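PDB 6QIX: P43 from Trichuris muris, which tethers to matrix and inhibits interleukin-13 function as the major protein secreted by this parasitic whipworm. Local coordinates for residues A[72-84]-A[95-109]. Residues are numbered along the deposited sequence; the frame is centred on the assembly and turned at random.
Sequences PPCGHCSFKFRCR and LDGEVEVCHDHSDIC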
loop_
_atom_site.group_PDB
_atom_site.type_symbol
_atom_site.label_atom_id
_atom_site.label_comp_id
_atom_site.label_asym_id
_atom_site.label_seq_id
_atom_site.Cartn_x
_atom_site.Cartn_y
_atom_site.Cartn_z
ATOM N N PRO A 72 12.643 20.130 -1.692
ATOM C CA PRO A 72 13.831 19.726 -0.914
ATOM C C PRO A 72 13.432 19.072 0.390
ATOM O O PRO A 72 12.280 19.204 0.807
ATOM C CB PRO A 72 14.569 21.051 -0.679
ATOM C CG PRO A 72 13.551 22.129 -0.931
ATOM C CD PRO A 72 12.536 21.592 -1.877
ATOM N N PRO A 73 14.365 18.365 1.052
ATOM C CA PRO A 73 14.054 17.722 2.331
ATOM C C PRO A 73 13.224 18.602 3.248
ATOM O O PRO A 73 13.554 19.775 3.469
ATOM C CB PRO A 73 15.441 17.419 2.914
ATOM C CG PRO A 73 16.300 17.156 1.731
ATOM C CD PRO A 73 15.771 18.145 0.651
ATOM N N CYS A 74 12.147 18.030 3.790
ATOM C CA CYS A 74 11.127 18.801 4.490
ATOM C C CYS A 74 10.438 17.877 5.504
ATOM O O CYS A 74 10.476 16.660 5.414
ATOM C CB CYS A 74 10.154 19.537 3.541
ATOM S SG CYS A 74 9.309 18.501 2.432
ATOM N N GLY A 75 9.784 18.511 6.493
ATOM C CA GLY A 75 8.670 17.889 7.216
ATOM C C GLY A 75 9.027 16.903 8.289
ATOM O O GLY A 75 8.123 16.202 8.789
ATOM N N HIS A 76 10.300 16.842 8.685
ATOM C CA HIS A 76 10.809 15.728 9.497
ATOM C C HIS A 76 10.665 14.387 8.747
ATOM O O HIS A 76 10.579 13.314 9.358
ATOM C CB HIS A 76 10.125 15.676 10.875
ATOM C CG HIS A 76 10.143 16.991 11.610
ATOM N ND1 HIS A 76 11.036 17.269 12.621
ATOM C CD2 HIS A 76 9.391 18.109 11.461
ATOM C CE1 HIS A 76 10.841 18.502 13.059
ATOM N NE2 HIS A 76 9.848 19.037 12.371
ATOM N N CYS A 77 10.648 14.442 7.410
ATOM C CA CYS A 77 10.463 13.252 6.573
ATOM C C CYS A 77 11.775 12.674 6.032
ATOM O O CYS A 77 11.784 11.541 5.528
ATOM C CB CYS A 77 9.517 13.581 5.416
ATOM S SG CYS A 77 7.831 14.017 5.927
ATOM N N SER A 78 12.865 13.434 6.090
ATOM C CA SER A 78 14.173 12.938 5.706
ATOM C C SER A 78 14.807 12.169 6.867
ATOM O O SER A 78 14.581 12.464 8.049
ATOM C CB SER A 78 15.055 14.120 5.274
ATOM O OG SER A 78 16.350 13.700 4.908
ATOM N N PHE A 79 15.628 11.180 6.517
ATOM C CA PHE A 79 16.149 10.275 7.534
ATOM C C PHE A 79 17.430 9.624 7.055
ATOM O O PHE A 79 17.664 9.509 5.857
ATOM C CB PHE A 79 15.134 9.177 7.871
ATOM C CG PHE A 79 14.827 8.282 6.739
ATOM C CD1 PHE A 79 15.477 7.055 6.621
ATOM C CD2 PHE A 79 13.887 8.646 5.772
ATOM C CE1 PHE A 79 15.173 6.199 5.588
ATOM C CE2 PHE A 79 13.588 7.781 4.712
ATOM C CZ PHE A 79 14.239 6.573 4.622
ATOM N N LYS A 80 18.268 9.246 8.014
ATOM C CA LYS A 80 19.426 8.395 7.787
ATOM C C LYS A 80 19.039 6.950 8.040
ATOM O O LYS A 80 18.132 6.673 8.821
ATOM C CB LYS A 80 20.569 8.748 8.722
ATOM C CG LYS A 80 20.929 10.177 8.727
ATOM C CD LYS A 80 22.163 10.365 9.625
ATOM C CE LYS A 80 22.615 11.797 9.674
ATOM N NZ LYS A 80 23.806 11.913 10.531
ATOM N N PHE A 81 19.778 6.031 7.402
ATOM C CA PHE A 81 19.543 4.592 7.471
ATOM C C PHE A 81 20.871 3.860 7.635
ATOM O O PHE A 81 21.913 4.293 7.140
ATOM C CB PHE A 81 18.793 4.143 6.194
ATOM C CG PHE A 81 18.568 2.658 6.054
ATOM C CD1 PHE A 81 17.484 2.041 6.677
ATOM C CD2 PHE A 81 19.377 1.903 5.219
ATOM C CE1 PHE A 81 17.241 0.687 6.499
ATOM C CE2 PHE A 81 19.137 0.538 5.048
ATOM C CZ PHE A 81 18.076 -0.059 5.689
ATOM N N ARG A 82 20.819 2.723 8.320
ATOM C CA ARG A 82 21.951 1.808 8.338
ATOM C C ARG A 82 21.415 0.392 8.374
ATOM O O ARG A 82 20.275 0.155 8.769
ATOM C CB ARG A 82 22.901 2.071 9.515
ATOM C CG ARG A 82 22.368 1.742 10.886
ATOM C CD ARG A 82 23.498 1.930 11.926
ATOM N NE ARG A 82 23.038 1.685 13.286
ATOM C CZ ARG A 82 23.835 1.616 14.346
ATOM N NH1 ARG A 82 25.154 1.780 14.204
ATOM N NH2 ARG A 82 23.310 1.393 15.550
ATOM N N CYS A 83 22.264 -0.548 7.961
ATOM C CA CYS A 83 21.836 -1.899 7.642
ATOM C C CYS A 83 22.837 -2.908 8.185
ATOM O O CYS A 83 24.029 -2.617 8.342
ATOM C CB CYS A 83 21.680 -2.064 6.114
ATOM S SG CYS A 83 20.918 -3.599 5.517
ATOM N N ARG A 84 22.337 -4.104 8.471
ATOM C CA ARG A 84 23.202 -5.219 8.815
ATOM C C ARG A 84 22.659 -6.466 8.138
ATOM O O ARG A 84 21.497 -6.518 7.744
ATOM C CB ARG A 84 23.301 -5.420 10.318
ATOM C CG ARG A 84 21.992 -5.681 11.016
ATOM C CD ARG A 84 22.231 -5.597 12.529
ATOM N NE ARG A 84 21.000 -5.801 13.292
ATOM C CZ ARG A 84 20.933 -5.840 14.618
ATOM N NH1 ARG A 84 22.029 -5.671 15.328
ATOM N NH2 ARG A 84 19.777 -6.041 15.233
ATOM N N LEU A 95 18.272 -9.281 6.175
ATOM C CA LEU A 95 18.626 -7.889 6.392
ATOM C C LEU A 95 17.967 -7.329 7.647
ATOM O O LEU A 95 16.916 -7.795 8.099
ATOM C CB LEU A 95 18.220 -7.023 5.184
ATOM C CG LEU A 95 18.832 -7.462 3.855
ATOM C CD1 LEU A 95 18.336 -6.531 2.740
ATOM C CD2 LEU A 95 20.370 -7.489 3.933
ATOM N N ASP A 96 18.567 -6.259 8.165
ATOM C CA ASP A 96 18.016 -5.574 9.327
ATOM C C ASP A 96 18.441 -4.109 9.304
ATOM O O ASP A 96 19.627 -3.801 9.120
ATOM C CB ASP A 96 18.470 -6.254 10.628
ATOM C CG ASP A 96 17.717 -5.741 11.832
ATOM O OD1 ASP A 96 16.472 -5.778 11.797
ATOM O OD2 ASP A 96 18.365 -5.256 12.790
ATOM N N GLY A 97 17.466 -3.214 9.485
ATOM C CA GLY A 97 17.715 -1.792 9.345
ATOM C C GLY A 97 17.434 -0.941 10.571
ATOM O O GLY A 97 16.730 -1.356 11.497
ATOM N N GLU A 98 18.003 0.261 10.579
ATOM C CA GLU A 98 17.750 1.257 11.610
ATOM C C GLU A 98 17.570 2.615 10.945
ATOM O O GLU A 98 18.262 2.924 9.968
ATOM C CB GLU A 98 18.902 1.315 12.604
ATOM C CG GLU A 98 18.465 1.261 14.032
ATOM C CD GLU A 98 19.600 0.949 14.963
ATOM O OE1 GLU A 98 20.719 1.446 14.699
ATOM O OE2 GLU A 98 19.367 0.205 15.949
ATOM N N VAL A 99 16.635 3.414 11.474
ATOM C CA VAL A 99 16.311 4.723 10.919
ATOM C C VAL A 99 16.463 5.792 11.999
ATOM O O VAL A 99 16.052 5.604 13.153
ATOM C CB VAL A 99 14.883 4.724 10.332
ATOM C CG1 VAL A 99 14.339 6.117 10.134
ATOM C CG2 VAL A 99 14.835 3.981 8.983
ATOM N N GLU A 100 17.064 6.924 11.614
ATOM C CA GLU A 100 17.175 8.098 12.471
ATOM C C GLU A 100 16.684 9.297 11.679
ATOM O O GLU A 100 17.274 9.654 10.651
ATOM C CB GLU A 100 18.616 8.339 12.942
ATOM C CG GLU A 100 18.780 9.512 13.892
ATOM C CD GLU A 100 20.253 9.798 14.215
ATOM O OE1 GLU A 100 21.092 8.874 14.075
ATOM O OE2 GLU A 100 20.567 10.941 14.609
ATOM N N VAL A 101 15.632 9.936 12.173
ATOM C CA VAL A 101 15.060 11.076 11.474
ATOM C C VAL A 101 16.030 12.249 11.519
ATOM O O VAL A 101 16.698 12.502 12.527
ATOM C CB VAL A 101 13.715 11.465 12.108
ATOM C CG1 VAL A 101 13.255 12.773 11.579
ATOM C CG2 VAL A 101 12.651 10.397 11.864
ATOM N N CYS A 102 16.078 12.990 10.429
ATOM C CA CYS A 102 16.864 14.216 10.327
ATOM C C CYS A 102 15.928 15.390 10.623
ATOM O O CYS A 102 15.306 15.944 9.730
ATOM C CB CYS A 102 17.504 14.320 8.945
ATOM S SG CYS A 102 18.743 13.035 8.641
ATOM N N HIS A 103 15.830 15.769 11.900
ATOM C CA HIS A 103 14.937 16.848 12.305
ATOM C C HIS A 103 15.446 18.243 11.928
ATOM O O HIS A 103 14.700 19.223 12.053
ATOM C CB HIS A 103 14.724 16.780 13.820
ATOM C CG HIS A 103 14.012 15.547 14.286
ATOM N ND1 HIS A 103 12.665 15.348 14.094
ATOM C CD2 HIS A 103 14.463 14.457 14.950
ATOM C CE1 HIS A 103 12.308 14.198 14.642
ATOM N NE2 HIS A 103 13.385 13.631 15.155
ATOM N N ASP A 104 16.683 18.369 11.459
ATOM C CA ASP A 104 17.122 19.658 10.936
ATOM C C ASP A 104 16.246 20.106 9.770
ATOM O O ASP A 104 16.022 21.302 9.581
ATOM C CB ASP A 104 18.591 19.595 10.502
ATOM C CG ASP A 104 19.562 19.555 11.674
ATOM O OD1 ASP A 104 19.180 19.879 12.837
ATOM O OD2 ASP A 104 20.730 19.215 11.427
ATOM N N HIS A 105 15.739 19.179 8.974
ATOM C CA HIS A 105 14.907 19.564 7.831
ATOM C C HIS A 105 13.458 19.503 8.267
ATOM O O HIS A 105 12.752 18.511 8.054
ATOM C CB HIS A 105 15.190 18.694 6.633
ATOM C CG HIS A 105 16.507 18.992 6.011
ATOM N ND1 HIS A 105 17.521 18.067 5.954
ATOM C CD2 HIS A 105 16.991 20.123 5.451
ATOM C CE1 HIS A 105 18.568 18.602 5.354
ATOM N NE2 HIS A 105 18.274 19.852 5.043
ATOM N N SER A 106 13.005 20.619 8.847
ATOM C CA SER A 106 11.774 20.660 9.620
ATOM C C SER A 106 10.692 21.534 9.000
ATOM O O SER A 106 9.545 21.503 9.476
ATOM C CB SER A 106 12.101 21.178 11.026
ATOM O OG SER A 106 12.843 22.391 10.911
ATOM N N ASP A 107 11.010 22.269 7.929
ATOM C CA ASP A 107 10.004 23.103 7.287
ATOM C C ASP A 107 8.911 22.213 6.712
ATOM O O ASP A 107 9.172 21.106 6.221
ATOM C CB ASP A 107 10.625 23.989 6.197
ATOM C CG ASP A 107 11.597 25.063 6.756
ATOM O OD1 ASP A 107 11.564 25.408 7.977
ATOM O OD2 ASP A 107 12.393 25.600 5.943
ATOM N N ILE A 108 7.670 22.695 6.752
ATOM C CA ILE A 108 6.572 21.844 6.283
ATOM C C ILE A 108 6.714 21.523 4.796
ATOM O O ILE A 108 7.160 22.347 3.992
ATOM C CB ILE A 108 5.210 22.496 6.603
ATOM C CG1 ILE A 108 4.070 21.482 6.431
ATOM C CG2 ILE A 108 4.974 23.720 5.756
ATOM C CD1 ILE A 108 2.810 21.778 7.214
ATOM N N CYS A 109 6.350 20.286 4.431
ATOM C CA CYS A 109 6.362 19.861 3.038
ATOM C C CYS A 109 5.138 20.416 2.322
ATOM O O CYS A 109 4.007 20.256 2.788
ATOM C CB CYS A 109 6.375 18.318 2.922
ATOM S SG CYS A 109 7.898 17.571 3.553
HETATM O O HOH W 1 12.981 21.679 5.592
HETATM O O HOH W 2 13.522 15.837 7.736
HETATM O O HOH W 3 23.617 11.517 13.188
#
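Phe79–Arg84 and Leu95–Val101 pair as a two-stranded antiparallel beta hairpin; the segments that flank it are joined further on by the disulfide Cys74–Cys109, SG to SG 2.0 Å. Lys80, Arg82 and Arg84 form the hydrogen-bonded pairs with Glu100, Glu98 and Asp96, so opposite charges face each other on one side of the ladder. Arg82 lies alongside Glu98, its guanidinium nearly coplanar with the carboxylate; NE and NH2 both reach OE1, each at 2.7 Å, and this double grip restrains rotation of the planar group. Its CG sits between the backbone N and the carbonyl carbon (chi1 69°), from where the extended chain runs beside its partner. Arg84 repeats the pattern less squarely: NE meets Asp96 OD2 at 2.7 Å, with the oxygen about 20° out of the guanidinium plane, and NH2 adds a weak bond to the same oxygen. OD1 of the same buried carboxylate pairs with Lys147, and with two cationic partners it is probably ionised.

The other side is apolar. Val99 spreads its two methyls between two rings, CG1 lying 3.8 Å from Phe79 CD1 and CG2 meeting the edge of Phe81. Gly97 leaves room for that second ring, whose CE1 approaches its CA at 3.8 Å.

Beyond the strands, the type I' turn from Cys74 to Cys77 needs positive phi at both central residues, which Gly75 adopts easily and His76 also takes up. His76 ND1 and His103 ND1 share a hydrogen bond of 2.9 Å. Pro73 CB lies over one face of the His105 imidazole in a CH-pi contact, 3.8 Å from the ring centroid.

Phe79 and Phe81 pack against helix 39-49, Phe81 also against helix 139-151, while disulfides Cys83–Cys50, Cys102–Cys34 and Cys77–Cys168 pin the hairpin to its surroundings, the last to strand 163-168.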